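Local coordinates for protein glutaminase 1 (Escherichia coli, PDB 1U60) that catalyses the hydrolysis of L-glutamine to L-glutamate and ammonium, as a member of the serine-dependent beta-lactamase-like glutaminase family, at residues 28-33 and 158-163; 60-65 and 198-203; 170-175 and 184-189. One frame throughout, in Å; residues are numbered along the deposited sequence.

Contact 1 (28-33 and 158-163); sequences DYIPFL and NQSEQT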
loop_
_atom_site.group_PDB
_atom_site.type_symbol
_atom_site.label_atom_id
_atom_site.label_comp_id
_atom_site.label_asym_id
_atom_site.label_seq_id
_atom_site.Cartn_x
_atom_site.Cartn_y
_atom_site.Cartn_z
ATOM N N ASP A 28 -4.779 6.360 27.118
ATOM C CA ASP A 28 -4.842 6.466 28.572
ATOM C C ASP A 28 -4.551 5.167 29.340
ATOM O O ASP A 28 -4.852 5.051 30.533
ATOM C CB ASP A 28 -6.173 7.109 28.977
ATOM C CG ASP A 28 -7.372 6.208 28.702
ATOM O OD1 ASP A 28 -7.189 5.077 28.220
ATOM O OD2 ASP A 28 -8.540 6.560 28.970
ATOM N N TYR A 29 -3.894 4.221 28.698
ATOM C CA TYR A 29 -3.609 2.960 29.353
ATOM C C TYR A 29 -2.462 3.075 30.350
ATOM O O TYR A 29 -2.303 2.189 31.173
ATOM C CB TYR A 29 -3.374 1.840 28.348
ATOM C CG TYR A 29 -2.195 2.093 27.453
ATOM C CD1 TYR A 29 -2.338 2.763 26.244
ATOM C CD2 TYR A 29 -0.955 1.669 27.822
ATOM C CE1 TYR A 29 -1.241 2.992 25.433
ATOM C CE2 TYR A 29 0.142 1.904 27.018
ATOM C CZ TYR A 29 -0.010 2.570 25.852
ATOM O OH TYR A 29 1.106 2.776 25.071
ATOM N N ILE A 30 -1.675 4.154 30.248
ATOM C CA ILE A 30 -0.698 4.530 31.278
ATOM C C ILE A 30 -0.925 6.007 31.588
ATOM O O ILE A 30 -1.331 6.760 30.716
ATOM C CB ILE A 30 0.769 4.294 30.889
ATOM C CG1 ILE A 30 1.122 4.901 29.518
ATOM C CG2 ILE A 30 1.107 2.775 30.896
ATOM C CD1 ILE A 30 2.629 5.017 29.306
ATOM N N PRO A 31 -0.719 6.413 32.829
ATOM C CA PRO A 31 -0.973 7.808 33.211
ATOM C C PRO A 31 -0.207 8.863 32.423
ATOM O O PRO A 31 -0.772 9.925 32.152
ATOM C CB PRO A 31 -0.568 7.837 34.697
ATOM C CG PRO A 31 -0.822 6.466 35.157
ATOM C CD PRO A 31 -0.403 5.578 34.009
ATOM N N PHE A 32 1.047 8.603 32.074
ATOM C CA PHE A 32 1.832 9.569 31.356
ATOM C C PHE A 32 1.065 10.017 30.103
ATOM O O PHE A 32 0.968 11.220 29.846
ATOM C CB PHE A 32 3.198 8.992 30.947
ATOM C CG PHE A 32 4.120 10.000 30.325
ATOM C CD1 PHE A 32 4.981 10.741 31.096
ATOM C CD2 PHE A 32 4.110 10.214 28.952
ATOM C CE1 PHE A 32 5.862 11.662 30.515
ATOM C CE2 PHE A 32 4.935 11.145 28.378
ATOM C CZ PHE A 32 5.826 11.879 29.160
ATOM N N LEU A 33 0.590 9.066 29.299
ATOM C CA LEU A 33 -0.138 9.406 28.069
ATOM C C LEU A 33 -1.467 10.102 28.381
ATOM O O LEU A 33 -1.881 11.023 27.681
ATOM C CB LEU A 33 -0.323 8.154 27.213
ATOM C CG LEU A 33 0.962 7.571 26.652
ATOM C CD1 LEU A 33 0.677 6.233 25.973
ATOM C CD2 LEU A 33 1.613 8.553 25.643
ATOM N N ASN A 158 8.768 4.209 30.242
ATOM C CA ASN A 158 9.306 2.836 30.220
ATOM C C ASN A 158 8.822 2.018 31.434
ATOM O O ASN A 158 8.338 0.907 31.281
ATOM C CB ASN A 158 10.839 2.836 30.146
ATOM C CG ASN A 158 11.410 1.461 30.104
ATOM O OD1 ASN A 158 12.140 1.045 31.016
ATOM N ND2 ASN A 158 11.060 0.732 29.097
ATOM N N GLN A 159 8.923 2.577 32.635
ATOM C CA GLN A 159 8.433 1.843 33.814
ATOM C C GLN A 159 6.931 1.509 33.738
ATOM O O GLN A 159 6.520 0.381 34.094
ATOM C CB GLN A 159 8.792 2.593 35.116
ATOM C CG GLN A 159 9.071 1.649 36.309
ATOM C CD GLN A 159 10.335 0.778 36.084
ATOM O OE1 GLN A 159 11.481 1.274 36.173
ATOM N NE2 GLN A 159 10.127 -0.497 35.771
ATOM N N SER A 160 6.122 2.446 33.247
ATOM C CA SER A 160 4.702 2.236 33.070
ATOM C C SER A 160 4.381 1.190 32.010
ATOM O O SER A 160 3.535 0.303 32.200
ATOM C CB SER A 160 4.003 3.557 32.704
ATOM O OG SER A 160 3.995 4.417 33.814
ATOM N N GLU A 161 5.060 1.300 30.872
ATOM C CA GLU A 161 4.864 0.347 29.771
ATOM C C GLU A 161 5.305 -1.063 30.156
ATOM O O GLU A 161 4.641 -2.028 29.793
ATOM C CB GLU A 161 5.644 0.819 28.547
ATOM C CG GLU A 161 5.046 2.089 27.901
ATOM C CD GLU A 161 3.893 1.805 26.969
ATOM O OE1 GLU A 161 3.449 0.630 26.905
ATOM O OE2 GLU A 161 3.364 2.757 26.323
ATOM N N GLN A 162 6.433 -1.168 30.877
ATOM C CA GLN A 162 7.064 -2.442 31.208
ATOM C C GLN A 162 6.172 -3.230 32.171
ATOM O O GLN A 162 6.297 -4.467 32.271
ATOM C CB GLN A 162 8.439 -2.238 31.888
ATOM C CG GLN A 162 9.643 -1.782 31.022
ATOM C CD GLN A 162 10.185 -2.797 30.020
ATOM O OE1 GLN A 162 9.944 -4.011 30.109
ATOM N NE2 GLN A 162 10.965 -2.301 29.089
ATOM N N THR A 163 5.342 -2.491 32.926
ATOM C CA THR A 163 4.523 -3.123 33.968
ATOM C C THR A 163 3.081 -3.268 33.568
ATOM O O THR A 163 2.262 -3.754 34.365
ATOM C CB THR A 163 4.638 -2.365 35.291
ATOM O OG1 THR A 163 4.306 -0.993 35.104
ATOM C CG2 THR A 163 6.036 -2.357 35.789
HETATM O O HOH W 1 2.768 6.666 33.391
#
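With chi1 62° the ring of Tyr29 stands in the crowded position between its backbone N and carbonyl carbon, which brings its hydroxyl next to Glu161 of helix 155-162. Glu161 reaches it from that helix: CG lies anti to the carbonyl carbon and a bend at chi2, -83°, carries the carboxylate toward the phenol. Tyr29 OH donates to Glu161 OE2 at 2.6 Å, a short bond that uses the syn lone pair, on the side of the other carboxylate oxygen. The carboxyl carbon sits at the ring edge, in the ring plane, with the carboxylate turned 66° out of it. Glu161 is predicted to bind the substrate glutamine, and the neighbouring phenol is therefore probably a second-shell group that positions it; Tyr29 also packs on Val262, another predicted binding residue. Glu65 brings a second carboxylate next to OE2, and two like charges so close would be expected to raise the pKa of one of them, so that a shared proton is plausible.

Beside this polar pair the contact becomes apolar. Ile30 holds CG1 in the crowded position, which leaves CG2 anti to the carbonyl carbon and against Ser160, with Ile30 CG2 to Ser160 CB 3.5 Å. Its other branch crosses Glu161 at about a right angle, Ile30 CD1 standing 3.8 Å from Glu161 OE2 and giving the acid an apolar flank. Ile30 occupies the N-cap position of helix 31-34, and a water links that helix's first turn to the other segment: it accepts from Phe32 N at 2.9 Å and lies 2.6 Å from Ser160 OG.

Contact 2 (60-65 and 198-203); sequences YRFALE and TLLNTI. With EDO (1,2-ethanediol), chain I.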
loop_
_atom_site.group_PDB
_atom_site.type_symbol
_atom_site.label_atom_id
_atom_site.label_comp_id
_atom_site.label_asym_id
_atom_site.label_seq_id
_atom_site.Cartn_x
_atom_site.Cartn_y
_atom_site.Cartn_z
ATOM N N TYR A 60 7.785 20.382 21.811
ATOM C CA TYR A 60 7.237 19.559 22.873
ATOM C C TYR A 60 7.515 18.086 22.591
ATOM O O TYR A 60 7.090 17.591 21.541
ATOM C CB TYR A 60 5.743 19.777 23.012
ATOM C CG TYR A 60 5.200 19.137 24.258
ATOM C CD1 TYR A 60 5.121 19.851 25.444
ATOM C CD2 TYR A 60 4.772 17.802 24.248
ATOM C CE1 TYR A 60 4.635 19.256 26.617
ATOM C CE2 TYR A 60 4.261 17.196 25.404
ATOM C CZ TYR A 60 4.198 17.926 26.582
ATOM O OH TYR A 60 3.699 17.368 27.764
ATOM N N ARG A 61 8.208 17.412 23.525
ATOM C CA ARG A 61 8.651 16.025 23.298
ATOM C C ARG A 61 7.603 15.047 23.845
ATOM O O ARG A 61 7.251 15.083 25.037
ATOM C CB ARG A 61 9.991 15.776 23.921
ATOM C CG ARG A 61 11.159 16.575 23.319
ATOM C CD ARG A 61 12.426 16.789 24.354
ATOM N NE ARG A 61 13.434 17.739 23.760
ATOM C CZ ARG A 61 14.019 17.379 22.618
ATOM N NH1 ARG A 61 13.692 16.199 22.172
ATOM N NH2 ARG A 61 14.902 18.116 21.941
ATOM N N PHE A 62 7.094 14.195 22.936
ATOM C CA PHE A 62 6.004 13.250 23.204
ATOM C C PHE A 62 6.579 11.838 22.983
ATOM O O PHE A 62 7.655 11.671 22.394
ATOM C CB PHE A 62 4.775 13.473 22.273
ATOM C CG PHE A 62 5.111 13.494 20.778
ATOM C CD1 PHE A 62 5.470 14.692 20.145
ATOM C CD2 PHE A 62 5.070 12.343 20.027
ATOM C CE1 PHE A 62 5.799 14.732 18.823
ATOM C CE2 PHE A 62 5.359 12.371 18.697
ATOM C CZ PHE A 62 5.746 13.552 18.075
ATOM N N ALA A 63 5.861 10.820 23.454
ATOM C CA ALA A 63 6.356 9.421 23.368
ATOM C C ALA A 63 6.291 8.923 21.945
ATOM O O ALA A 63 5.291 9.100 21.273
ATOM C CB ALA A 63 5.554 8.505 24.323
ATOM N N LEU A 64 7.393 8.379 21.472
ATOM C CA LEU A 64 7.560 7.855 20.126
ATOM C C LEU A 64 6.572 6.724 19.849
ATOM O O LEU A 64 5.984 6.668 18.809
ATOM C CB LEU A 64 8.990 7.368 19.986
ATOM C CG LEU A 64 9.453 6.874 18.604
ATOM C CD1 LEU A 64 9.404 7.965 17.558
ATOM C CD2 LEU A 64 10.861 6.373 18.712
ATOM N N GLU A 65 6.452 5.823 20.815
ATOM C CA GLU A 65 5.630 4.649 20.785
ATOM C C GLU A 65 5.821 3.875 19.478
ATOM O O GLU A 65 6.956 3.675 19.074
ATOM C CB GLU A 65 4.183 5.057 21.094
ATOM C CG GLU A 65 4.041 5.598 22.531
ATOM C CD GLU A 65 4.096 4.493 23.578
ATOM O OE1 GLU A 65 4.148 3.280 23.208
ATOM O OE2 GLU A 65 4.043 4.830 24.768
ATOM N N THR A 198 10.936 6.189 24.220
ATOM C CA THR A 198 11.708 7.421 24.040
ATOM C C THR A 198 10.776 8.596 23.714
ATOM O O THR A 198 9.625 8.394 23.315
ATOM C CB THR A 198 12.733 7.209 22.926
ATOM O OG1 THR A 198 12.025 6.870 21.726
ATOM C CG2 THR A 198 13.688 6.076 23.240
ATOM N N LEU A 199 11.287 9.804 23.911
ATOM C CA LEU A 199 10.562 11.027 23.633
ATOM C C LEU A 199 11.211 11.823 22.515
ATOM O O LEU A 199 12.441 11.902 22.432
ATOM C CB LEU A 199 10.546 11.905 24.877
ATOM C CG LEU A 199 9.996 11.289 26.179
ATOM C CD1 LEU A 199 9.897 12.359 27.260
ATOM C CD2 LEU A 199 8.624 10.695 25.992
ATOM N N LEU A 200 10.388 12.334 21.596
ATOM C CA LEU A 200 10.877 13.241 20.571
ATOM C C LEU A 200 9.854 14.324 20.260
ATOM O O LEU A 200 8.669 14.168 20.574
ATOM C CB LEU A 200 11.242 12.470 19.304
ATOM C CG LEU A 200 10.115 12.132 18.329
ATOM C CD1 LEU A 200 10.766 11.497 17.094
ATOM C CD2 LEU A 200 8.967 11.252 18.970
ATOM N N ASN A 201 10.288 15.430 19.641
ATOM C CA ASN A 201 9.370 16.481 19.281
ATOM C C ASN A 201 9.004 16.422 17.808
ATOM O O ASN A 201 9.461 15.535 17.064
ATOM C CB ASN A 201 9.856 17.870 19.676
ATOM C CG ASN A 201 11.114 18.258 19.041
ATOM O OD1 ASN A 201 11.369 17.963 17.857
ATOM N ND2 ASN A 201 11.973 18.972 19.819
ATOM N N THR A 202 8.182 17.338 17.384
ATOM C CA THR A 202 7.641 17.252 16.030
ATOM C C THR A 202 8.734 17.493 14.980
ATOM O O THR A 202 8.675 16.925 13.879
ATOM C CB THR A 202 6.493 18.207 15.880
ATOM O OG1 THR A 202 5.438 17.800 16.776
ATOM C CG2 THR A 202 5.838 18.144 14.481
ATOM N N ILE A 203 9.687 18.373 15.295
ATOM C CA ILE A 203 10.807 18.600 14.388
ATOM C C ILE A 203 11.650 17.346 14.258
ATOM O O ILE A 203 12.116 17.024 13.173
ATOM C CB ILE A 203 11.565 19.875 14.791
ATOM C CG1 ILE A 203 10.697 21.083 14.362
ATOM C CG2 ILE A 203 12.886 19.992 14.068
ATOM C CD1 ILE A 203 11.119 22.371 14.917
HETATM C C1 EDO I . 13.698 22.317 17.952
HETATM O O1 EDO I . 12.419 22.377 18.648
HETATM C C2 EDO I . 14.121 20.882 17.639
HETATM O O2 EDO I . 14.570 20.109 18.769
HETATM O O HOH W 2 6.320 18.652 19.330
#
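The tightly packed, buried part lies where Phe62, Leu64 and Leu200 meet. Leu64, its CG anti to the backbone N, sends CD1 to 3.6 Å from Leu200 CD2, and the same Leu200 methyl lies off-centre over the Phe62 ring as a CH-pi contact, 4.2 Å from the centroid. Phe62 holds its ring in the crowded position at chi1 53°, which folds it back over the partner strand until Leu200 O sits over a ring face. Phe279 stacks on this ring from the five-stranded sheet. At the far end the side chains of Leu64 and Thr198 lie side by side, with Leu64 CD2 3.3 Å from Thr198 OG1, a hydroxyl that is hydrogen-bonded to Gln143 OE1 of helix 132-147.

Strands 62-63 and 198-200 form the antiparallel join of a small three-stranded sheet completed by 152-153. Phe62 and Leu200 are a hydrogen-bonded pair: Phe62 N donates to Leu200 O at 2.8 Å from 40° above the carbonyl plane, whereas Leu200 N meets Phe62 O in plane. Ala63 and Leu199 make the next, non-hydrogen-bonded pair, with their side chains on the other face of the sheet from Phe62. Leu64 N then donates almost straight, 174°, to Thr198 O.

The looser side is that of Tyr60 and Arg61, both partly exposed, where polar contacts, a water and a 1,2-ethanediol take over. Arg61 and Asn201 lie side by side, Asn201 ND2 over one guanidinium face, and Arg61 pairs with Glu204. Asn201 caps helix 202-213 by accepting from Glu204 N through OD1; its ND2 donates to O2 of the 1,2-ethanediol at 3.0 Å, probably from the crystallisation liquor. The water donates to Tyr60 O at 2.6 Å and accepts from Thr202 OG1.

Contact 3 (170-175 and 184-189); sequences AIAWLL and DAMEAC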
loop_
_atom_site.group_PDB
_atom_site.type_symbol
_atom_site.label_atom_id
_atom_site.label_comp_id
_atom_site.label_asym_id
_atom_site.label_seq_id
_atom_site.Cartn_x
_atom_site.Cartn_y
_atom_site.Cartn_z
ATOM N N ALA A 170 2.483 -11.933 25.685
ATOM C CA ALA A 170 1.805 -13.025 25.002
ATOM C C ALA A 170 2.232 -13.168 23.541
ATOM O O ALA A 170 2.539 -14.267 23.089
ATOM C CB ALA A 170 0.342 -12.869 25.059
ATOM N N ILE A 171 2.198 -12.048 22.813
ATOM C CA ILE A 171 2.617 -12.034 21.428
ATOM C C ILE A 171 4.059 -12.528 21.240
ATOM O O ILE A 171 4.338 -13.311 20.315
ATOM C CB ILE A 171 2.382 -10.629 20.800
ATOM C CG1 ILE A 171 0.896 -10.366 20.601
ATOM C CG2 ILE A 171 3.072 -10.525 19.449
ATOM C CD1 ILE A 171 0.553 -8.977 20.135
ATOM N N ALA A 172 4.970 -12.109 22.112
ATOM C CA ALA A 172 6.335 -12.550 22.038
ATOM C C ALA A 172 6.428 -14.079 22.152
ATOM O O ALA A 172 7.177 -14.704 21.448
ATOM C CB ALA A 172 7.125 -11.930 23.084
ATOM N N TRP A 173 5.669 -14.667 23.063
ATOM C CA TRP A 173 5.687 -16.105 23.226
ATOM C C TRP A 173 5.046 -16.816 22.042
ATOM O O TRP A 173 5.503 -17.892 21.664
ATOM C CB TRP A 173 5.022 -16.519 24.576
ATOM C CG TRP A 173 5.895 -16.315 25.786
ATOM C CD1 TRP A 173 5.610 -15.545 26.854
ATOM C CD2 TRP A 173 7.189 -16.892 26.053
ATOM N NE1 TRP A 173 6.627 -15.588 27.774
ATOM C CE2 TRP A 173 7.621 -16.394 27.302
ATOM C CE3 TRP A 173 8.037 -17.752 25.344
ATOM C CZ2 TRP A 173 8.848 -16.755 27.884
ATOM C CZ3 TRP A 173 9.242 -18.121 25.911
ATOM C CH2 TRP A 173 9.646 -17.613 27.160
ATOM N N LEU A 174 3.972 -16.266 21.467
ATOM C CA LEU A 174 3.393 -16.832 20.269
ATOM C C LEU A 174 4.373 -16.859 19.087
ATOM O O LEU A 174 4.487 -17.875 18.361
ATOM C CB LEU A 174 2.169 -16.060 19.823
ATOM C CG LEU A 174 0.923 -16.217 20.702
ATOM C CD1 LEU A 174 -0.159 -15.261 20.239
ATOM C CD2 LEU A 174 0.430 -17.681 20.759
ATOM N N LEU A 175 5.043 -15.746 18.865
ATOM C CA LEU A 175 6.134 -15.684 17.881
ATOM C C LEU A 175 7.229 -16.732 18.178
ATOM O O LEU A 175 7.617 -17.511 17.297
ATOM C CB LEU A 175 6.726 -14.281 17.825
ATOM C CG LEU A 175 5.757 -13.237 17.308
ATOM C CD1 LEU A 175 6.238 -11.884 17.732
ATOM C CD2 LEU A 175 5.636 -13.307 15.804
ATOM N N ASP A 184 15.635 -14.490 22.728
ATOM C CA ASP A 184 14.831 -14.789 23.911
ATOM C C ASP A 184 13.551 -13.933 23.944
ATOM O O ASP A 184 13.616 -12.737 23.690
ATOM C CB ASP A 184 15.713 -14.514 25.112
ATOM C CG ASP A 184 14.989 -14.626 26.426
ATOM O OD1 ASP A 184 14.845 -15.773 26.941
ATOM O OD2 ASP A 184 14.542 -13.633 27.054
ATOM N N ALA A 185 12.402 -14.538 24.254
ATOM C CA ALA A 185 11.104 -13.860 24.142
ATOM C C ALA A 185 11.041 -12.628 25.047
ATOM O O ALA A 185 10.552 -11.584 24.623
ATOM C CB ALA A 185 9.971 -14.826 24.464
ATOM N N MET A 186 11.507 -12.737 26.291
ATOM C CA MET A 186 11.330 -11.635 27.218
ATOM C C MET A 186 12.350 -10.519 26.921
ATOM O O MET A 186 12.014 -9.370 27.062
ATOM C CB MET A 186 11.250 -12.080 28.703
ATOM C CG MET A 186 9.839 -12.774 29.032
ATOM S SD MET A 186 8.144 -11.977 28.527
ATOM C CE MET A 186 7.932 -12.609 26.880
ATOM N N GLU A 187 13.551 -10.864 26.437
ATOM C CA GLU A 187 14.474 -9.859 25.889
ATOM C C GLU A 187 13.859 -9.050 24.755
ATOM O O GLU A 187 13.985 -7.826 24.731
ATOM C CB GLU A 187 15.758 -10.551 25.381
ATOM C CG GLU A 187 16.737 -9.670 24.594
ATOM C CD GLU A 187 18.054 -10.379 24.251
ATOM O OE1 GLU A 187 18.268 -11.516 24.797
ATOM O OE2 GLU A 187 18.870 -9.795 23.453
ATOM N N ALA A 188 13.266 -9.732 23.785
ATOM C CA ALA A 188 12.613 -9.034 22.687
ATOM C C ALA A 188 11.505 -8.116 23.189
ATOM O O ALA A 188 11.366 -6.977 22.733
ATOM C CB ALA A 188 12.062 -10.006 21.668
ATOM N N CYS A 189 10.722 -8.603 24.134
ATOM C CA CYS A 189 9.583 -7.849 24.631
ATOM C C CYS A 189 10.104 -6.630 25.390
ATOM O O CYS A 189 9.617 -5.522 25.218
ATOM C CB CYS A 189 8.672 -8.747 25.470
ATOM S SG CYS A 189 7.169 -7.920 26.054
#
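Ala185 CB rests squarely over the six-membered ring of Trp173, 3.6 Å from the centroid and only 10° off the ring normal. Met186 CE covers the five-membered ring on the same face, 3.8 Å from that centroid, so one indole face receives two methyl groups in CH-pi contacts. The sulfur stands farther off and oblique, Met186 SD lying 4.8 Å from the five-membered centroid, which makes this a Met-aromatic contact led by the methyl. Next to these, Ala172 CB faces Ala185 CB at 4.3 Å and also touches Met186 CE and Cys189 CB.

The torsions explain how one face can serve both partners. Trp173 carries CG anti to its carbonyl carbon, chi1 -78°, which lays the indole across toward the second helix, and Met186, bent at chi2 and chi3, folds its tip back to meet it at about a right angle. Helices 166-178 and 185-195 are consecutive helices joined by a short connection, their local axes approaching to 8.9 Å and crossing at 133°. That spacing is allowed by the small side chains of Ala172 and Ala185, whose CA atoms come within 5.4 Å.

Farther out, Asp184 is the N-cap of the second helix: OD2 accepts from Glu187 N at 3.0 Å through its anti lone pair, and only weakly from Met186 N. This fixes the first turn, which carries Ala185 and Met186. Glu187 forms a salt bridge with Arg135, while Ile171 and Ala188 pack on helix 117-126; Cys189 lies near Asn168 and Tyr192, both predicted to bind substrate.

In the fold
From the N terminus, 28-33 is met first and 60-65 next; each waits for a partner more than 120 residues on. Contact 1 closes at 158-163, before contact 2 closes at 198-203, so the two loops cross. Contact 3 is local: it opens at 170-175, after contact 1 has closed, and nests inside the loop of contact 2. Contacts 1 and 2 meet at the Glu65 and Glu161 carboxylates and by Leu33 on Ala63, which brings the end of strand 62-63 beside helices 31-34 and 155-162. Contact 3, centred about 19 Å from the centre of contact 1, ties helix 166-178 to helix 185-195, between helix 155-162 and strand 198-200 in the chain.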